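PDB 3NGF: AP endonuclease, family 2 from Brucella melitensis biovar Abortus, which probably interconverts hydroxypyruvate and tartronate semialdehyde as a manganese-binding isomerase built on a TIM barrel of the xylose isomerase-like type. Local coordinates for residues 114-119 / 155-160; 41-46 / 66-71; 198-203 / 233-238; 17-22 / 248-253. All coordinates share one frame; numbering follows the deposited sequence.

Contact 1 (114-119 / 155-160)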
# COMPACT_ATOMS: atom_id res chain seq x y z
N SER A 114 -5.17 0.60 -10.19
CA SER A 114 -5.19 0.83 -11.63
C SER A 114 -6.25 0.05 -12.41
O SER A 114 -6.70 0.50 -13.47
CB SER A 114 -3.80 0.58 -12.25
OG SER A 114 -2.92 1.66 -11.99
N GLY A 115 -6.60 -1.15 -11.94
CA GLY A 115 -7.62 -1.96 -12.58
C GLY A 115 -7.01 -3.15 -13.31
O GLY A 115 -5.80 -3.19 -13.56
N ILE A 116 -7.88 -4.10 -13.64
CA ILE A 116 -7.58 -5.19 -14.56
C ILE A 116 -7.73 -4.63 -15.99
O ILE A 116 -8.86 -4.28 -16.41
CB ILE A 116 -8.57 -6.37 -14.37
CG1 ILE A 116 -8.58 -6.89 -12.93
CG2 ILE A 116 -8.28 -7.51 -15.36
CD1 ILE A 116 -7.24 -7.31 -12.43
N THR A 117 -6.62 -4.58 -16.72
CA THR A 117 -6.55 -3.98 -18.06
C THR A 117 -6.26 -4.97 -19.20
O THR A 117 -6.09 -4.56 -20.36
CB THR A 117 -5.50 -2.87 -18.09
OG1 THR A 117 -4.23 -3.41 -17.67
CG2 THR A 117 -5.93 -1.73 -17.16
N GLU A 118 -6.19 -6.26 -18.87
CA GLU A 118 -6.01 -7.31 -19.87
C GLU A 118 -7.12 -7.19 -20.92
O GLU A 118 -8.29 -7.03 -20.57
CB GLU A 118 -6.07 -8.69 -19.21
CG GLU A 118 -6.03 -9.86 -20.20
CD GLU A 118 -4.71 -9.94 -20.95
OE1 GLU A 118 -3.84 -9.06 -20.74
OE2 GLU A 118 -4.53 -10.89 -21.75
N GLY A 119 -6.75 -7.24 -22.19
CA GLY A 119 -7.72 -7.11 -23.29
C GLY A 119 -8.05 -5.67 -23.67
O GLY A 119 -8.80 -5.43 -24.63
N ARG A 155 0.19 -13.96 -10.39
CA ARG A 155 -0.38 -15.13 -9.79
C ARG A 155 -1.56 -14.75 -8.92
O ARG A 155 -2.64 -15.34 -9.02
CB ARG A 155 0.67 -15.87 -8.96
CG ARG A 155 0.11 -17.08 -8.24
CD ARG A 155 1.19 -18.09 -7.87
NE ARG A 155 2.21 -17.56 -6.96
CZ ARG A 155 3.52 -17.48 -7.21
NH1 ARG A 155 4.34 -17.01 -6.27
NH2 ARG A 155 4.06 -17.88 -8.36
N ASN A 156 -1.36 -13.75 -8.07
CA ASN A 156 -2.44 -13.27 -7.21
C ASN A 156 -3.43 -12.32 -7.88
O ASN A 156 -4.58 -12.30 -7.50
CB ASN A 156 -1.89 -12.60 -5.95
CG ASN A 156 -1.24 -13.59 -5.00
OD1 ASN A 156 -0.12 -13.40 -4.57
ND2 ASN A 156 -1.94 -14.69 -4.70
N MET A 157 -2.98 -11.54 -8.88
CA MET A 157 -3.85 -10.59 -9.58
C MET A 157 -3.67 -10.67 -11.10
O MET A 157 -3.16 -9.74 -11.73
CB MET A 157 -3.59 -9.16 -9.08
CG MET A 157 -4.80 -8.20 -9.23
SD MET A 157 -6.24 -8.64 -8.21
CE MET A 157 -5.71 -8.04 -6.60
N PRO A 158 -4.07 -11.81 -11.71
CA PRO A 158 -3.87 -11.93 -13.15
C PRO A 158 -4.59 -10.82 -13.91
O PRO A 158 -5.73 -10.50 -13.59
CB PRO A 158 -4.46 -13.31 -13.50
CG PRO A 158 -5.15 -13.80 -12.28
CD PRO A 158 -4.75 -12.96 -11.11
N GLY A 159 -3.92 -10.25 -14.91
CA GLY A 159 -4.51 -9.22 -15.76
C GLY A 159 -4.42 -7.81 -15.19
O GLY A 159 -4.86 -6.86 -15.84
N TYR A 160 -3.82 -7.67 -14.01
CA TYR A 160 -3.61 -6.34 -13.43
C TYR A 160 -2.69 -5.48 -14.31
O TYR A 160 -1.73 -5.98 -14.93
CB TYR A 160 -3.05 -6.43 -12.00
CG TYR A 160 -3.23 -5.18 -11.22
CD1 TYR A 160 -4.50 -4.75 -10.84
CD2 TYR A 160 -2.13 -4.39 -10.84
CE1 TYR A 160 -4.67 -3.56 -10.12
CE2 TYR A 160 -2.31 -3.20 -10.13
CZ TYR A 160 -3.57 -2.79 -9.77
OH TYR A 160 -3.74 -1.60 -9.07
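Tyr160 and Ser114 join two neighbouring loops of a TIM barrel, those that follow strands 109-111 and 146-149. The Tyr160 ring is carried back across the 114-119 backbone although its CB starts away from it: CG stands anti to the backbone N (chi1 -161°) and meets the Gly115 carbonyl oxygen at 4.0 Å. Further out, Tyr160 CD1 comes within 3.4 Å of Gly115 O, and CE1 lies against both N and O of the same glycine. At the tip, Tyr160 OH accepts the backbone N-H of Ser114 in a nearly straight bond (N to OH 2.9 Å, 174° at the hydrogen). Ile116 CD1 touches the ring's edge near its plane, 4.1 Å from Tyr160 CD1. The backbones are bridged once, at Ile116 and Tyr160. A type II beta turn from Met157 to Tyr160 presents Gly159 at positive phi, with its CA 3.8 Å from Glu118 CB and its O against Ile116 CG2. The manganese ligand Glu150 lies about 6 Å from Tyr160, side chain to side chain. Gly159 O takes the Thr117 N-H at 3.0 Å, N to O, while a weak bond from Glu118 N reaches the same oxygen at 3.4 Å.

Contact 2 (41-46 / 66-71)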
# COMPACT_ATOMS: atom_id res chain seq x y z
N GLU A 41 -2.26 0.36 8.67
CA GLU A 41 -2.74 0.54 7.30
C GLU A 41 -3.91 -0.40 7.09
O GLU A 41 -4.09 -1.35 7.86
CB GLU A 41 -1.64 0.25 6.29
CG GLU A 41 -1.13 -1.20 6.28
CD GLU A 41 -0.04 -1.44 5.25
OE1 GLU A 41 0.71 -0.49 4.93
OE2 GLU A 41 0.06 -2.60 4.76
N PHE A 42 -4.68 -0.17 6.03
CA PHE A 42 -5.72 -1.11 5.63
C PHE A 42 -6.14 -0.74 4.22
O PHE A 42 -5.68 0.28 3.71
CB PHE A 42 -6.93 -1.15 6.60
CG PHE A 42 -7.37 0.20 7.09
CD1 PHE A 42 -8.01 1.08 6.23
CD2 PHE A 42 -7.11 0.60 8.38
CE1 PHE A 42 -8.41 2.36 6.68
CE2 PHE A 42 -7.52 1.86 8.83
CZ PHE A 42 -8.15 2.72 8.00
N LEU A 43 -6.97 -1.54 3.56
CA LEU A 43 -7.32 -1.23 2.17
C LEU A 43 -8.35 -0.12 2.08
O LEU A 43 -8.06 0.97 1.56
CB LEU A 43 -7.78 -2.50 1.45
CG LEU A 43 -6.60 -3.36 1.03
CD1 LEU A 43 -6.02 -4.07 2.20
CD2 LEU A 43 -6.97 -4.34 -0.10
N PHE A 44 -9.54 -0.36 2.62
CA PHE A 44 -10.68 0.53 2.40
C PHE A 44 -11.42 0.92 3.67
O PHE A 44 -11.95 0.05 4.37
CB PHE A 44 -11.68 -0.09 1.40
CG PHE A 44 -11.03 -0.67 0.17
CD1 PHE A 44 -10.43 0.15 -0.79
CD2 PHE A 44 -11.02 -2.05 -0.05
CE1 PHE A 44 -9.84 -0.38 -1.93
CE2 PHE A 44 -10.41 -2.57 -1.19
CZ PHE A 44 -9.83 -1.74 -2.13
N PRO A 45 -11.48 2.22 3.98
CA PRO A 45 -12.24 2.69 5.14
C PRO A 45 -13.70 3.05 4.84
O PRO A 45 -14.43 3.47 5.75
CB PRO A 45 -11.50 3.95 5.53
CG PRO A 45 -11.03 4.48 4.23
CD PRO A 45 -10.69 3.31 3.37
N TYR A 46 -14.14 2.89 3.59
CA TYR A 46 -15.31 3.60 3.09
C TYR A 46 -16.64 3.08 3.62
O TYR A 46 -17.66 3.78 3.50
CB TYR A 46 -15.30 3.67 1.54
CG TYR A 46 -13.99 4.25 1.05
CD1 TYR A 46 -13.66 5.57 1.33
CD2 TYR A 46 -13.05 3.47 0.41
CE1 TYR A 46 -12.48 6.10 0.95
CE2 TYR A 46 -11.85 4.00 0.02
CZ TYR A 46 -11.55 5.31 0.31
OH TYR A 46 -10.34 5.87 -0.06
N LEU A 66 -1.35 4.48 5.53
CA LEU A 66 -1.74 4.20 4.14
C LEU A 66 -3.17 3.69 4.09
O LEU A 66 -3.61 2.98 5.00
CB LEU A 66 -0.80 3.14 3.53
CG LEU A 66 -1.16 2.68 2.09
CD1 LEU A 66 -0.64 3.68 1.12
CD2 LEU A 66 -0.62 1.27 1.79
N PHE A 67 -3.90 4.05 3.04
CA PHE A 67 -5.05 3.28 2.59
C PHE A 67 -5.29 3.53 1.10
O PHE A 67 -4.55 4.30 0.45
CB PHE A 67 -6.31 3.50 3.44
CG PHE A 67 -6.80 4.93 3.47
CD1 PHE A 67 -7.75 5.37 2.53
CD2 PHE A 67 -6.31 5.83 4.41
CE1 PHE A 67 -8.22 6.70 2.55
CE2 PHE A 67 -6.76 7.12 4.46
CZ PHE A 67 -7.71 7.57 3.53
N ASN A 68 -6.23 2.79 0.53
CA ASN A 68 -6.47 2.87 -0.92
C ASN A 68 -7.62 3.78 -1.24
O ASN A 68 -8.59 3.89 -0.49
CB ASN A 68 -6.81 1.50 -1.49
CG ASN A 68 -5.71 0.49 -1.34
OD1 ASN A 68 -4.66 0.78 -0.79
ND2 ASN A 68 -5.96 -0.73 -1.84
N MET A 69 -7.56 4.40 -2.42
CA MET A 69 -8.72 5.08 -2.98
C MET A 69 -9.82 4.06 -3.33
O MET A 69 -9.54 2.86 -3.47
CB MET A 69 -8.29 5.88 -4.21
CG MET A 69 -7.19 6.90 -3.94
SD MET A 69 -6.94 7.96 -5.35
CE MET A 69 -5.83 9.21 -4.67
N PRO A 70 -11.08 4.51 -3.48
CA PRO A 70 -12.16 3.57 -3.81
C PRO A 70 -11.79 2.75 -5.06
O PRO A 70 -11.26 3.30 -6.04
CB PRO A 70 -13.36 4.48 -4.05
CG PRO A 70 -13.08 5.70 -3.25
CD PRO A 70 -11.59 5.87 -3.24
N PRO A 71 -12.06 1.44 -5.04
CA PRO A 71 -11.62 0.55 -6.13
C PRO A 71 -12.63 0.30 -7.26
O PRO A 71 -12.31 -0.40 -8.23
CB PRO A 71 -11.41 -0.75 -5.39
CG PRO A 71 -12.49 -0.75 -4.40
CD PRO A 71 -12.64 0.67 -3.94
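Tyr46 OH donates to the Asn68 carbonyl oxygen at 2.7 Å, the shortest polar bond between the two segments. The hydroxyl approaches at a C=O...O angle of 133° and is tilted modestly from the carbonyl plane. Tyr46 CG stands anti to the carbonyl carbon (chi1 -54°), which starts the ring toward Asn68 and Pro70. The same OH lies in plane at the edge of the Phe67 ring, 3.5 Å from Phe67 CE1. Two prolines sandwich the tyrosine ring: Pro70 CG stands over one face, 4.0 Å from the ring centroid in a CH-pi contact, while Pro45 CD lies against the opposite face, offset toward the rim. Tyr101 of helix 88-104 adds an edge-to-face ring contact.

Segment 41-46 leaves strand 39-41 of the TIM barrel and runs beside the end of the next strand, 63-68. Asn68 N donates to Leu43 O in the carbonyl plane (N to O 2.8 Å), whereas the bond from Phe42 N to Leu66 O is weak. Phe42 and Phe67 point the same way, side by side, Phe42 CE1 meeting Phe67 CB at 4.0 Å. The Pro45 and Phe67 side chains cross at about a right angle, with Pro45 CG making an off-centre CH-pi contact.

Phe44 and Pro71 meet tip to tip, with Pro71 CG over the ring face 4.0 Å from its centroid. The Phe44 ring plane is turned 83° from the Asn68 amide, and its CE1 packs on Asn68 CB. Glu41 lies alongside Leu66; its OE1 is hydrogen-bonded to His209 NE2, and OE2 to Asn15 ND2 and to NE2 of the manganese ligand Gln211.

Contact 3 (198-203 / 233-238)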
# COMPACT_ATOMS: atom_id res chain seq x y z
N ARG A 198 19.63 -4.96 -5.04
CA ARG A 198 20.00 -4.07 -6.13
C ARG A 198 18.80 -3.31 -6.69
O ARG A 198 18.93 -2.15 -7.10
CB ARG A 198 20.75 -4.87 -7.21
CG ARG A 198 22.09 -5.39 -6.71
CD ARG A 198 23.10 -4.29 -6.46
NE ARG A 198 24.40 -4.88 -6.14
CZ ARG A 198 24.96 -4.96 -4.94
NH1 ARG A 198 24.38 -4.41 -3.87
NH2 ARG A 198 26.13 -5.57 -4.80
N LEU A 199 17.61 -3.91 -6.60
CA LEU A 199 16.40 -3.22 -7.01
C LEU A 199 16.10 -2.03 -6.08
O LEU A 199 15.82 -0.92 -6.56
CB LEU A 199 15.22 -4.17 -6.96
CG LEU A 199 13.87 -3.69 -7.46
CD1 LEU A 199 13.94 -3.27 -8.92
CD2 LEU A 199 12.77 -4.79 -7.25
N ILE A 200 16.15 -2.28 -4.77
CA ILE A 200 15.94 -1.24 -3.75
C ILE A 200 16.91 -0.11 -3.95
O ILE A 200 16.50 1.07 -3.91
CB ILE A 200 16.06 -1.80 -2.29
CG1 ILE A 200 14.89 -2.75 -2.00
CG2 ILE A 200 16.12 -0.64 -1.28
CD1 ILE A 200 15.00 -3.55 -0.68
N GLU A 201 18.16 -0.46 -4.23
CA GLU A 201 19.20 0.51 -4.49
C GLU A 201 18.94 1.35 -5.76
O GLU A 201 19.14 2.59 -5.73
CB GLU A 201 20.57 -0.19 -4.52
CG GLU A 201 21.01 -0.62 -3.10
CD GLU A 201 22.20 -1.53 -3.07
OE1 GLU A 201 22.60 -2.03 -4.12
OE2 GLU A 201 22.76 -1.73 -1.97
N LYS A 202 18.46 0.70 -6.82
CA LYS A 202 18.09 1.40 -8.06
C LYS A 202 16.88 2.31 -7.82
O LYS A 202 16.79 3.40 -8.41
CB LYS A 202 17.73 0.42 -9.19
CG LYS A 202 18.83 -0.46 -9.70
CD LYS A 202 18.24 -1.76 -10.33
CE LYS A 202 19.24 -2.49 -11.21
NZ LYS A 202 18.65 -3.70 -11.89
N MET A 203 15.96 1.87 -6.96
CA MET A 203 14.70 2.59 -6.74
C MET A 203 14.81 3.64 -5.64
O MET A 203 13.82 4.26 -5.28
CB MET A 203 13.58 1.60 -6.37
CG MET A 203 13.12 0.69 -7.53
SD MET A 203 11.91 -0.55 -7.02
CE MET A 203 10.46 0.53 -6.76
N SER A 233 17.87 -4.13 6.81
CA SER A 233 19.16 -3.45 6.93
C SER A 233 19.46 -2.70 5.63
O SER A 233 20.05 -1.61 5.66
CB SER A 233 20.30 -4.41 7.31
OG SER A 233 20.72 -5.20 6.21
N VAL A 234 18.96 -3.23 4.51
CA VAL A 234 19.11 -2.57 3.20
C VAL A 234 18.30 -1.27 3.19
O VAL A 234 18.80 -0.22 2.76
CB VAL A 234 18.70 -3.50 2.02
CG1 VAL A 234 18.78 -2.78 0.68
CG2 VAL A 234 19.59 -4.80 1.98
N LEU A 235 17.06 -1.34 3.66
CA LEU A 235 16.18 -0.16 3.69
C LEU A 235 16.85 0.94 4.49
O LEU A 235 16.83 2.13 4.10
CB LEU A 235 14.82 -0.51 4.29
CG LEU A 235 13.95 -1.38 3.38
CD1 LEU A 235 12.68 -1.85 4.08
CD2 LEU A 235 13.60 -0.63 2.06
N GLU A 236 17.45 0.56 5.61
CA GLU A 236 18.14 1.53 6.49
C GLU A 236 19.36 2.15 5.82
O GLU A 236 19.57 3.37 5.92
CB GLU A 236 18.55 0.88 7.81
CG GLU A 236 17.38 0.59 8.74
CD GLU A 236 16.68 1.86 9.25
OE1 GLU A 236 17.38 2.80 9.70
OE2 GLU A 236 15.43 1.89 9.19
N SER A 237 20.11 1.30 5.13
CA SER A 237 21.33 1.69 4.40
C SER A 237 21.06 2.72 3.31
O SER A 237 21.86 3.65 3.14
CB SER A 237 22.08 0.46 3.80
OG SER A 237 21.52 0.05 2.54
N VAL A 238 19.93 2.60 2.60
CA VAL A 238 19.58 3.56 1.57
C VAL A 238 18.92 4.83 2.12
O VAL A 238 18.65 5.75 1.36
CB VAL A 238 18.70 2.95 0.46
CG1 VAL A 238 19.42 1.74 -0.19
CG2 VAL A 238 17.32 2.55 0.99
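With Ile200 CG2 anti to its backbone N and Val234 CG1 likewise anti to its own (chi1 176°), the two methyls come together at 3.9 Å between helices 196-202 and 228-237. These are neighbouring helices on the outside of the TIM barrel, flanking strand 207-212. Ile200 takes part in three of the four residue pairs. Its CB and CD1 also lie near Val234 CG1, the two side chains crossing obliquely, while Ile200 CG2 reaches on to Leu235 CD2 at 4.2 Å. Val238 meets that same Ile200 methyl through CG2 at 4.1 Å, and the two side chains cross at about a right angle. No hydrogen bond links the segments, and 215 Å² is buried in all. Beneath the pair, Ile200 and Leu235 both rest on Phe207 of the strand. Towards the surface, Val238 CG1 packs on the aliphatic CG of Glu201, whose carboxylate is turned to its own helix: Arg198 NH1 bridges to Glu201 OE1 at 3.0 Å, on the syn side. Near the end of the other helix the Val234 carbonyl oxygen accepts twice, from Val238 N at 3.0 Å and from Ser237 OG at 2.7 Å.

Contact 4 (17-22 / 248-253)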
# COMPACT_ATOMS: atom_id res chain seq x y z
N SER A 17 -6.54 -5.02 7.55
CA SER A 17 -7.36 -5.79 6.63
C SER A 17 -6.93 -7.26 6.68
O SER A 17 -7.77 -8.15 6.61
CB SER A 17 -7.25 -5.25 5.18
OG SER A 17 -7.79 -3.92 5.08
N THR A 18 -5.62 -7.50 6.81
CA THR A 18 -5.09 -8.90 6.80
C THR A 18 -4.73 -9.47 8.18
O THR A 18 -4.76 -10.70 8.37
CB THR A 18 -3.88 -9.04 5.86
OG1 THR A 18 -2.75 -8.33 6.37
CG2 THR A 18 -4.23 -8.58 4.40
N MET A 19 -4.39 -8.59 9.12
CA MET A 19 -4.03 -9.00 10.50
C MET A 19 -5.16 -8.73 11.46
O MET A 19 -6.02 -7.89 11.21
CB MET A 19 -2.78 -8.28 11.00
CG MET A 19 -1.53 -8.50 10.15
SD MET A 19 -0.11 -7.53 10.63
CE MET A 19 0.15 -8.12 12.32
N PHE A 20 -5.11 -9.44 12.60
CA PHE A 20 -6.08 -9.29 13.67
C PHE A 20 -7.53 -9.61 13.25
O PHE A 20 -8.48 -9.11 13.86
CB PHE A 20 -5.98 -7.89 14.29
CG PHE A 20 -4.65 -7.61 14.89
CD1 PHE A 20 -4.29 -8.18 16.08
CD2 PHE A 20 -3.75 -6.78 14.25
CE1 PHE A 20 -3.06 -7.93 16.64
CE2 PHE A 20 -2.53 -6.51 14.79
CZ PHE A 20 -2.17 -7.09 16.00
N ASN A 21 -7.69 -10.51 12.26
CA ASN A 21 -9.02 -10.86 11.75
C ASN A 21 -9.78 -11.78 12.71
O ASN A 21 -10.93 -12.18 12.45
CB ASN A 21 -8.94 -11.51 10.37
CG ASN A 21 -8.70 -10.53 9.25
OD1 ASN A 21 -8.15 -9.41 9.43
ND2 ASN A 21 -9.11 -10.94 8.05
N GLU A 22 -9.16 -12.09 13.85
CA GLU A 22 -9.83 -12.79 14.93
C GLU A 22 -10.95 -11.94 15.54
O GLU A 22 -11.85 -12.48 16.19
CB GLU A 22 -8.83 -13.18 16.03
CG GLU A 22 -7.80 -14.24 15.63
CD GLU A 22 -6.54 -13.72 14.87
OE1 GLU A 22 -6.26 -12.52 14.81
OE2 GLU A 22 -5.79 -14.57 14.35
N TYR A 248 0.41 -9.27 5.54
CA TYR A 248 0.52 -10.70 5.48
C TYR A 248 -0.67 -11.33 6.17
O TYR A 248 -1.36 -10.70 6.99
CB TYR A 248 1.85 -11.17 6.09
CG TYR A 248 2.05 -10.97 7.60
CD1 TYR A 248 1.35 -11.73 8.53
CD2 TYR A 248 2.94 -10.02 8.08
CE1 TYR A 248 1.56 -11.57 9.90
CE2 TYR A 248 3.15 -9.85 9.46
CZ TYR A 248 2.46 -10.64 10.36
OH TYR A 248 2.69 -10.49 11.71
N ASN A 249 -0.89 -12.57 5.81
CA ASN A 249 -1.94 -13.39 6.43
C ASN A 249 -1.31 -14.23 7.52
O ASN A 249 -0.51 -15.12 7.23
CB ASN A 249 -2.59 -14.28 5.39
CG ASN A 249 -3.10 -13.50 4.21
OD1 ASN A 249 -3.82 -12.49 4.37
ND2 ASN A 249 -2.78 -13.99 3.01
N PRO A 250 -1.66 -13.97 8.78
CA PRO A 250 -0.95 -14.73 9.83
C PRO A 250 -1.12 -16.24 9.67
O PRO A 250 -2.21 -16.70 9.28
CB PRO A 250 -1.61 -14.21 11.12
CG PRO A 250 -2.10 -12.81 10.76
CD PRO A 250 -2.58 -12.95 9.35
N ARG A 251 -0.06 -17.01 9.94
CA ARG A 251 -0.14 -18.48 9.94
C ARG A 251 -1.29 -19.00 10.79
O ARG A 251 -2.05 -19.88 10.38
CB ARG A 251 1.15 -19.09 10.49
CG ARG A 251 2.28 -19.21 9.50
CD ARG A 251 3.46 -19.92 10.16
NE ARG A 251 4.00 -19.12 11.26
CZ ARG A 251 4.96 -18.20 11.15
NH1 ARG A 251 5.55 -17.95 9.99
NH2 ARG A 251 5.34 -17.50 12.23
N GLY A 252 -1.38 -18.47 12.01
CA GLY A 252 -2.43 -18.86 12.94
C GLY A 252 -3.00 -17.62 13.59
O GLY A 252 -3.40 -16.68 12.90
N LYS A 253 -3.05 -17.62 14.92
CA LYS A 253 -3.49 -16.45 15.67
C LYS A 253 -2.50 -15.32 15.45
O LYS A 253 -1.30 -15.53 15.54
CB LYS A 253 -3.56 -16.78 17.16
CG LYS A 253 -4.00 -15.61 18.04
CD LYS A 253 -4.08 -16.05 19.51
CE LYS A 253 -4.59 -14.93 20.40
NZ LYS A 253 -5.93 -14.48 19.93
O HOH W 1 -5.61 -12.60 6.63
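Thr18 OG1 donates a hydrogen bond to Tyr248 O at 2.8 Å. The donor lies 46° out of the carbonyl plane. A chi1 of 68° puts OG1 between the backbone N and the carbonyl carbon, from where it reaches that oxygen. A water adds a second polar link by donating to Thr18 O (2.7 Å) and to Asn249 OD1 (2.9 Å), so it ties the backbone of one loop to a side chain of the other.

The sulfur contact is Met-aromatic. Met19 SD stands over one face of the Tyr248 ring, 4.3 Å from the centroid and offset toward the rim. Beyond it the chain bends at chi3, and Met19 CE ends 3.5 Å from Tyr248 OH; that hydroxyl is hydrogen-bonded to Trp260 NE1.

Apolar packing sets Pro250 CG 4.4 Å from Met19 CG. Separately, the ring carbon Pro250 CD closely approaches the backbone oxygen of Thr18. At the exposed end, Glu22 OE2 lies against Lys253 CA, while its OE1 is hydrogen-bonded to Thr254 OG1.

The loops after strands 11-15 and 243-246, the first and last of the TIM barrel, are thus joined where the barrel closes. Thr18 lies about 4 Å, side chain to side chain, from the manganese ligand Glu247, a predicted proton donor/acceptor. The Thr18 bond holds the Tyr248 carbonyl, directly after Glu247, and the water adds its link through the Asn249 side chain; together they probably help to position this part of the loop. Glu22 and Lys253, 5.5 Å apart at OE1 and NZ, would attract each other at most weakly.

How the contacts relate
Contacts 1, 2 and 4 join loops or strand ends that follow barrel strands, whereas contact 3 pairs two outer helices. Contact 4 brings together the first and last strands' loops, and the other three fall between its segments in the sequence, in the order 2, 1, 3. Contacts 2 and 4 touch: Ser17 OG and Leu43 N lie 2.9 Å apart, a probable hydrogen bond, with the contact centres about 17 Å apart. Contact 1 is about 19 Å from contact 2, centre to centre, without touching it. Contact 3 lies about 27 Å from contact 2, across the chain's centre. By nearest side chains, contacts 1, 2 and 4 come within about 6 to 9 Å of the manganese ion, contact 3 only within about 14 Å.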